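Long-range contact in xylulose kinase (Bifidobacterium adolescentis ATCC 15703, PDB 3I8B), which probably phosphorylates D-xylulose with ATP to give D-xylulose 5-phosphate, as a member of the FGGY family of carbohydrate kinases: residues T5-V19 with A59-Q73. Residues are numbered along the deposited sequence; the frame is centred on the assembly and turned at random.
Sequences TLVAGVDTSTQSCKV and AGGLDDVSALAVGGQ
The amide of Q73 has T14 over one face: OG1 of T14 donates to Q73 OE1 at 2.9 Å, coming from 69° above the carbonyl plane, and T14 CA lies 3.4 Å from NE2. NE2 donates to two waters, one held by T12 OG1 and the other by T14 O. CG of Q73 sits between its backbone N and carbonyl carbon (chi1 46°), and the chain then extends across T14, whose OG1 is also hydrogen-bonded to NE1 of W93. With an alanine at Q73 the T14 hydroxyl would probably lose its acceptor, and the two waters their shared amide donor. The Q73 side chain comes about 4 Å from that of D274, the predicted proton acceptor. L6 CD1 lies over the face of the D64 carboxylate, 3.3 Å from OD2, while OD1 reaches R31 in a salt bridge.

Past its corner at S66, strand 65-72 runs parallel to 6-12. V10 is tied through both N and O to the residues flanking V70: V10 N to A69 O at 2.8 Å, G71 N to V10 O at 2.7 Å. On one face A8, V10 and T12 mesh with L68 and V70, which meet helix 167-175. The other carries V7, A67, A69 and D11, the last predicted to matter for activity; A69 and D11 touch helix 460-474. In the actin-like sheet, strand 6-12 is the middle of five, beside 16-23, and 65-72 lies between it and the outermost 267-273.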
ATOM      1  N   THR A   5     -20.753  -7.792 -21.606  1.00 12.64           N
ATOM      2  CA  THR A   5     -20.145  -6.592 -21.035  1.00 14.99           C
ATOM      3  C   THR A   5     -18.826  -6.915 -20.330  1.00  9.61           C
ATOM      4  O   THR A   5     -18.773  -7.763 -19.447  1.00  8.81           O
ATOM      5  CB  THR A   5     -21.102  -5.912 -20.062  1.00 12.82           C
ATOM      6  OG1 THR A   5     -22.372  -5.769 -20.702  1.00 10.72           O
ATOM      7  CG2 THR A   5     -20.584  -4.501 -19.661  1.00 11.67           C
ATOM      8  N   LEU A   6     -17.767  -6.235 -20.752  1.00  9.43           N
ATOM      9  CA  LEU A   6     -16.429  -6.480 -20.249  1.00 10.11           C
ATOM     10  C   LEU A   6     -15.907  -5.214 -19.577  1.00 12.78           C
ATOM     11  O   LEU A   6     -16.254  -4.104 -19.982  1.00  9.93           O
ATOM     12  CB  LEU A   6     -15.501  -6.842 -21.409  1.00 10.20           C
ATOM     13  CG  LEU A   6     -15.752  -8.157 -22.161  1.00 13.80           C
ATOM     14  CD1 LEU A   6     -14.723  -8.330 -23.287  1.00 11.81           C
ATOM     15  CD2 LEU A   6     -15.698  -9.346 -21.193  1.00 14.06           C
ATOM     16  N   VAL A   7     -15.087  -5.393 -18.549  1.00 11.11           N
ATOM     17  CA  VAL A   7     -14.299  -4.310 -17.977  1.00 12.63           C
ATOM     18  C   VAL A   7     -12.829  -4.731 -18.005  1.00 14.01           C
ATOM     19  O   VAL A   7     -12.493  -5.880 -18.354  1.00 12.68           O
ATOM     20  CB  VAL A   7     -14.711  -3.951 -16.515  1.00  9.80           C
ATOM     21  CG1 VAL A   7     -16.140  -3.414 -16.459  1.00 11.74           C
ATOM     22  CG2 VAL A   7     -14.552  -5.144 -15.609  1.00 11.46           C
ATOM     23  N   ALA A   8     -11.950  -3.806 -17.639  1.00  9.99           N
ATOM     24  CA  ALA A   8     -10.528  -4.114 -17.609  1.00 10.01           C
ATOM     25  C   ALA A   8      -9.941  -3.571 -16.325  1.00  9.33           C
ATOM     26  O   ALA A   8     -10.168  -2.413 -15.966  1.00  8.87           O
ATOM     27  CB  ALA A   8      -9.829  -3.521 -18.811  1.00  9.44           C
ATOM     28  N   GLY A   9      -9.221  -4.428 -15.616  1.00  8.61           N
ATOM     29  CA  GLY A   9      -8.495  -4.023 -14.429  1.00  8.92           C
ATOM     30  C   GLY A   9      -7.037  -3.955 -14.817  1.00  9.49           C
ATOM     31  O   GLY A   9      -6.466  -4.929 -15.334  1.00  8.72           O
ATOM     32  N   VAL A  10      -6.440  -2.788 -14.607  1.00  9.57           N
ATOM     33  CA  VAL A  10      -5.024  -2.598 -14.873  1.00  9.35           C
ATOM     34  C   VAL A  10      -4.287  -2.546 -13.546  1.00 12.33           C
ATOM     35  O   VAL A  10      -4.726  -1.868 -12.601  1.00  9.58           O
ATOM     36  CB  VAL A  10      -4.747  -1.304 -15.673  1.00  8.83           C
ATOM     37  CG1 VAL A  10      -3.271  -1.182 -15.983  1.00  8.09           C
ATOM     38  CG2 VAL A  10      -5.561  -1.286 -16.963  1.00  9.87           C
ATOM     39  N   ASP A  11      -3.182  -3.283 -13.481  1.00  9.29           N
ATOM     40  CA  ASP A  11      -2.307  -3.288 -12.323  1.00 12.47           C
ATOM     41  C   ASP A  11      -0.908  -2.825 -12.754  1.00 11.36           C
ATOM     42  O   ASP A  11      -0.135  -3.586 -13.337  1.00 10.41           O
ATOM     43  CB  ASP A  11      -2.264  -4.686 -11.710  1.00 12.12           C
ATOM     44  CG  ASP A  11      -1.168  -4.844 -10.669  1.00 16.79           C
ATOM     45  OD1 ASP A  11      -0.572  -3.830 -10.247  1.00 17.07           O
ATOM     46  OD2 ASP A  11      -0.906  -5.997 -10.262  1.00 19.98           O
ATOM     47  N   THR A  12      -0.607  -1.556 -12.520  1.00  8.10           N
ATOM     48  CA  THR A  12       0.733  -1.068 -12.827  1.00  9.71           C
ATOM     49  C   THR A  12       1.553  -1.058 -11.525  1.00 11.33           C
ATOM     50  O   THR A  12       1.392  -0.190 -10.673  1.00  8.67           O
ATOM     51  CB  THR A  12       0.687   0.294 -13.543  1.00  8.25           C
ATOM     52  OG1 THR A  12       2.006   0.684 -13.934  1.00 10.70           O
ATOM     53  CG2 THR A  12       0.058   1.390 -12.651  1.00 11.73           C
ATOM     54  N   SER A  13       2.393  -2.073 -11.362  1.00 11.60           N
ATOM     55  CA  SER A  13       3.186  -2.238 -10.150  1.00  9.02           C
ATOM     56  C   SER A  13       4.619  -1.820 -10.435  1.00 10.87           C
ATOM     57  O   SER A  13       4.958  -1.490 -11.566  1.00 10.53           O
ATOM     58  CB  SER A  13       3.165  -3.700  -9.698  1.00 11.79           C
ATOM     59  OG  SER A  13       3.830  -4.533 -10.656  1.00 15.85           O
ATOM     60  N   THR A  14       5.471  -1.827  -9.411  1.00 10.77           N
ATOM     61  CA  THR A  14       6.865  -1.491  -9.631  1.00  8.77           C
ATOM     62  C   THR A  14       7.441  -2.347 -10.762  1.00 10.29           C
ATOM     63  O   THR A  14       8.096  -1.838 -11.679  1.00 10.11           O
ATOM     64  CB  THR A  14       7.670  -1.648  -8.334  1.00 13.09           C
ATOM     65  OG1 THR A  14       7.046  -0.863  -7.306  1.00 12.38           O
ATOM     66  CG2 THR A  14       9.102  -1.181  -8.533  1.00 12.85           C
ATOM     67  N   GLN A  15       7.154  -3.643 -10.726  1.00  8.72           N
ATOM     68  CA  GLN A  15       7.839  -4.576 -11.611  1.00 16.96           C
ATOM     69  C   GLN A  15       7.260  -4.737 -13.006  1.00 15.44           C
ATOM     70  O   GLN A  15       8.008  -5.019 -13.951  1.00 14.06           O
ATOM     71  CB  GLN A  15       8.000  -5.936 -10.933  1.00 19.29           C
ATOM     72  CG  GLN A  15       9.104  -5.916  -9.894  1.00 19.70           C
ATOM     73  CD  GLN A  15       9.060  -7.117  -8.973  1.00 39.81           C
ATOM     74  OE1 GLN A  15       9.998  -7.919  -8.933  1.00 49.96           O
ATOM     75  NE2 GLN A  15       7.968  -7.252  -8.226  1.00 40.49           N
ATOM     76  N   SER A  16       5.951  -4.527 -13.145  1.00 13.28           N
ATOM     77  CA  SER A  16       5.290  -4.801 -14.409  1.00 11.90           C
ATOM     78  C   SER A  16       3.900  -4.163 -14.522  1.00 12.36           C
ATOM     79  O   SER A  16       3.355  -3.630 -13.552  1.00 10.29           O
ATOM     80  CB  SER A  16       5.144  -6.316 -14.592  1.00 16.92           C
ATOM     81  OG  SER A  16       4.153  -6.837 -13.713  1.00 18.77           O
ATOM     82  N   CYS A  17       3.338  -4.244 -15.726  1.00 10.54           N
ATOM     83  CA  CYS A  17       1.962  -3.868 -15.956  1.00 10.87           C
ATOM     84  C   CYS A  17       1.143  -5.116 -16.311  1.00 10.57           C
ATOM     85  O   CYS A  17       1.543  -5.903 -17.154  1.00 11.55           O
ATOM     86  CB  CYS A  17       1.869  -2.848 -17.083  1.00  8.92           C
ATOM     87  SG  CYS A  17       0.288  -1.958 -17.101  1.00 12.17           S
ATOM     88  N   LYS A  18      -0.000  -5.289 -15.666  1.00 13.71           N
ATOM     89  CA  LYS A  18      -0.899  -6.391 -16.009  1.00 11.92           C
ATOM     90  C   LYS A  18      -2.225  -5.818 -16.469  1.00 10.89           C
ATOM     91  O   LYS A  18      -2.674  -4.800 -15.937  1.00 10.53           O
ATOM     92  CB  LYS A  18      -1.110  -7.308 -14.810  1.00 11.00           C
ATOM     93  CG  LYS A  18       0.143  -8.095 -14.443  1.00 15.15           C
ATOM     94  CD  LYS A  18       0.050  -8.638 -13.044  1.00 13.88           C
ATOM     95  CE  LYS A  18       1.269  -9.489 -12.719  1.00 18.33           C
ATOM     96  NZ  LYS A  18       1.296  -9.725 -11.252  1.00 19.68           N
ATOM     97  N   VAL A  19      -2.839  -6.455 -17.464  1.00  9.83           N
ATOM     98  CA  VAL A  19      -4.160  -6.038 -17.943  1.00  8.22           C
ATOM     99  C   VAL A  19      -5.120  -7.223 -17.911  1.00 10.61           C
ATOM    100  O   VAL A  19      -4.921  -8.217 -18.610  1.00 13.26           O
ATOM    101  CB  VAL A  19      -4.110  -5.466 -19.371  1.00 10.41           C
ATOM    102  CG1 VAL A  19      -5.520  -5.159 -19.858  1.00  9.03           C
ATOM    103  CG2 VAL A  19      -3.247  -4.202 -19.426  1.00  7.25           C
ATOM    104  N   ALA A  59      -3.235  -8.694 -24.196  1.00 13.42           N
ATOM    105  CA  ALA A  59      -4.568  -9.025 -23.705  1.00 15.19           C
ATOM    106  C   ALA A  59      -5.627  -8.879 -24.803  1.00 13.26           C
ATOM    107  O   ALA A  59      -6.817  -8.926 -24.515  1.00 14.15           O
ATOM    108  CB  ALA A  59      -4.937  -8.142 -22.503  1.00 12.48           C
ATOM    109  N   GLY A  60      -5.186  -8.683 -26.041  1.00 13.34           N
ATOM    110  CA  GLY A  60      -6.088  -8.634 -27.183  1.00 16.49           C
ATOM    111  C   GLY A  60      -6.789  -7.301 -27.389  1.00 13.38           C
ATOM    112  O   GLY A  60      -7.845  -7.231 -28.024  1.00 12.62           O
ATOM    113  N   GLY A  61      -6.206  -6.228 -26.862  1.00 11.56           N
ATOM    114  CA  GLY A  61      -6.809  -4.915 -27.017  1.00 10.46           C
ATOM    115  C   GLY A  61      -7.986  -4.729 -26.088  1.00 12.24           C
ATOM    116  O   GLY A  61      -8.381  -5.660 -25.379  1.00 11.56           O
ATOM    117  N   LEU A  62      -8.542  -3.517 -26.099  1.00 13.02           N
ATOM    118  CA  LEU A  62      -9.627  -3.133 -25.212  1.00  9.63           C
ATOM    119  C   LEU A  62     -10.797  -2.501 -25.989  1.00 11.50           C
ATOM    120  O   LEU A  62     -11.588  -1.746 -25.425  1.00 12.20           O
ATOM    121  CB  LEU A  62      -9.112  -2.126 -24.178  1.00  9.79           C
ATOM    122  CG  LEU A  62      -7.838  -2.479 -23.409  1.00  9.08           C
ATOM    123  CD1 LEU A  62      -7.355  -1.314 -22.552  1.00 11.62           C
ATOM    124  CD2 LEU A  62      -8.085  -3.712 -22.561  1.00  7.66           C
ATOM    125  N   ASP A  63     -10.897  -2.800 -27.278  1.00 11.39           N
ATOM    126  CA  ASP A  63     -11.930  -2.198 -28.118  1.00 11.51           C
ATOM    127  C   ASP A  63     -13.332  -2.587 -27.645  1.00 11.40           C
ATOM    128  O   ASP A  63     -14.294  -1.872 -27.909  1.00 10.67           O
ATOM    129  CB  ASP A  63     -11.787  -2.639 -29.571  1.00 13.00           C
ATOM    130  CG  ASP A  63     -10.533  -2.122 -30.231  1.00 16.74           C
ATOM    131  OD1 ASP A  63      -9.911  -1.146 -29.735  1.00 16.95           O
ATOM    132  OD2 ASP A  63     -10.183  -2.701 -31.282  1.00 16.61           O
ATOM    133  N   ASP A  64     -13.439  -3.726 -26.966  1.00  9.81           N
ATOM    134  CA  ASP A  64     -14.730  -4.216 -26.491  1.00 10.84           C
ATOM    135  C   ASP A  64     -14.949  -3.978 -24.996  1.00 11.70           C
ATOM    136  O   ASP A  64     -15.788  -4.635 -24.371  1.00 10.42           O
ATOM    137  CB  ASP A  64     -14.882  -5.708 -26.808  1.00 14.38           C
ATOM    138  CG  ASP A  64     -13.725  -6.555 -26.258  1.00 14.08           C
ATOM    139  OD1 ASP A  64     -12.774  -5.993 -25.669  1.00 13.63           O
ATOM    140  OD2 ASP A  64     -13.762  -7.794 -26.430  1.00 12.30           O
ATOM    141  N   VAL A  65     -14.208  -3.031 -24.426  1.00  9.87           N
ATOM    142  CA  VAL A  65     -14.252  -2.809 -22.988  1.00  9.78           C
ATOM    143  C   VAL A  65     -15.037  -1.539 -22.633  1.00 11.37           C
ATOM    144  O   VAL A  65     -14.826  -0.485 -23.237  1.00 10.31           O
ATOM    145  CB  VAL A  65     -12.818  -2.788 -22.396  1.00 13.08           C
ATOM    146  CG1 VAL A  65     -12.837  -2.403 -20.939  1.00  8.84           C
ATOM    147  CG2 VAL A  65     -12.155  -4.159 -22.597  1.00 12.09           C
ATOM    148  N   SER A  66     -15.929  -1.665 -21.643  1.00 11.35           N
ATOM    149  CA  SER A  66     -16.888  -0.624 -21.246  1.00 13.07           C
ATOM    150  C   SER A  66     -16.472   0.251 -20.048  1.00 10.34           C
ATOM    151  O   SER A  66     -16.993   1.352 -19.858  1.00  9.36           O
ATOM    152  CB  SER A  66     -18.240  -1.275 -20.946  1.00 12.33           C
ATOM    153  OG  SER A  66     -18.838  -1.759 -22.135  1.00 10.30           O
ATOM    154  N   ALA A  67     -15.550  -0.241 -19.229  1.00 12.55           N
ATOM    155  CA  ALA A  67     -14.995   0.570 -18.144  1.00 11.28           C
ATOM    156  C   ALA A  67     -13.639   0.005 -17.768  1.00 10.36           C
ATOM    157  O   ALA A  67     -13.402  -1.187 -17.930  1.00  8.48           O
ATOM    158  CB  ALA A  67     -15.922   0.575 -16.939  1.00  8.71           C
ATOM    159  N   LEU A  68     -12.756   0.875 -17.267  1.00 10.44           N
ATOM    160  CA  LEU A  68     -11.397   0.484 -16.932  1.00  9.95           C
ATOM    161  C   LEU A  68     -10.946   1.228 -15.668  1.00 10.06           C
ATOM    162  O   LEU A  68     -11.311   2.394 -15.463  1.00  8.83           O
ATOM    163  CB  LEU A  68     -10.473   0.810 -18.110  1.00 10.34           C
ATOM    164  CG  LEU A  68      -8.966   0.579 -17.996  1.00  9.70           C
ATOM    165  CD1 LEU A  68      -8.406   0.295 -19.389  1.00 10.78           C
ATOM    166  CD2 LEU A  68      -8.212   1.755 -17.350  1.00  8.68           C
ATOM    167  N   ALA A  69     -10.175   0.540 -14.825  1.00 10.98           N
ATOM    168  CA  ALA A  69      -9.569   1.140 -13.632  1.00 11.64           C
ATOM    169  C   ALA A  69      -8.115   0.731 -13.508  1.00 12.09           C
ATOM    170  O   ALA A  69      -7.746  -0.402 -13.830  1.00 10.69           O
ATOM    171  CB  ALA A  69     -10.310   0.723 -12.376  1.00  7.77           C
ATOM    172  N   VAL A  70      -7.289   1.651 -13.016  1.00 10.23           N
ATOM    173  CA  VAL A  70      -5.878   1.362 -12.810  1.00  8.32           C
ATOM    174  C   VAL A  70      -5.549   1.301 -11.321  1.00  8.41           C
ATOM    175  O   VAL A  70      -5.766   2.261 -10.584  1.00  8.20           O
ATOM    176  CB  VAL A  70      -4.996   2.420 -13.469  1.00  7.21           C
ATOM    177  CG1 VAL A  70      -3.529   2.091 -13.258  1.00  7.32           C
ATOM    178  CG2 VAL A  70      -5.323   2.522 -14.938  1.00  6.57           C
ATOM    179  N   GLY A  71      -5.048   0.155 -10.877  1.00  8.50           N
ATOM    180  CA  GLY A  71      -4.495   0.034  -9.543  1.00  7.77           C
ATOM    181  C   GLY A  71      -3.000   0.258  -9.687  1.00 10.06           C
ATOM    182  O   GLY A  71      -2.391  -0.277 -10.609  1.00  9.47           O
ATOM    183  N   GLY A  72      -2.404   1.055  -8.800  1.00  8.42           N
ATOM    184  CA  GLY A  72      -1.012   1.418  -8.957  1.00  9.76           C
ATOM    185  C   GLY A  72      -0.159   1.276  -7.709  1.00  8.56           C
ATOM    186  O   GLY A  72      -0.658   1.364  -6.574  1.00  9.50           O
ATOM    187  N   GLN A  73       1.136   1.066  -7.914  1.00  7.68           N
ATOM    188  CA  GLN A  73       2.081   1.154  -6.799  1.00 12.51           C
ATOM    189  C   GLN A  73       1.870   2.517  -6.119  1.00 10.13           C
ATOM    190  O   GLN A  73       1.726   3.530  -6.798  1.00  8.77           O
ATOM    191  CB  GLN A  73       3.526   1.003  -7.293  1.00  9.94           C
ATOM    192  CG  GLN A  73       3.862   1.827  -8.532  1.00  8.68           C
ATOM    193  CD  GLN A  73       5.342   1.776  -8.880  1.00 13.66           C
ATOM    194  OE1 GLN A  73       6.198   1.827  -7.995  1.00 11.98           O
ATOM    195  NE2 GLN A  73       5.652   1.671 -10.171  1.00 11.43           N
TER
HETATM  196  O   HOH W   1     -18.127  -4.293 -22.820  1.00  9.33           O
HETATM  197  O   HOH W   2       3.699   2.163 -12.153  1.00  8.99           O
HETATM  198  O   HOH W   3       8.343   0.904 -11.898  1.00 10.82           O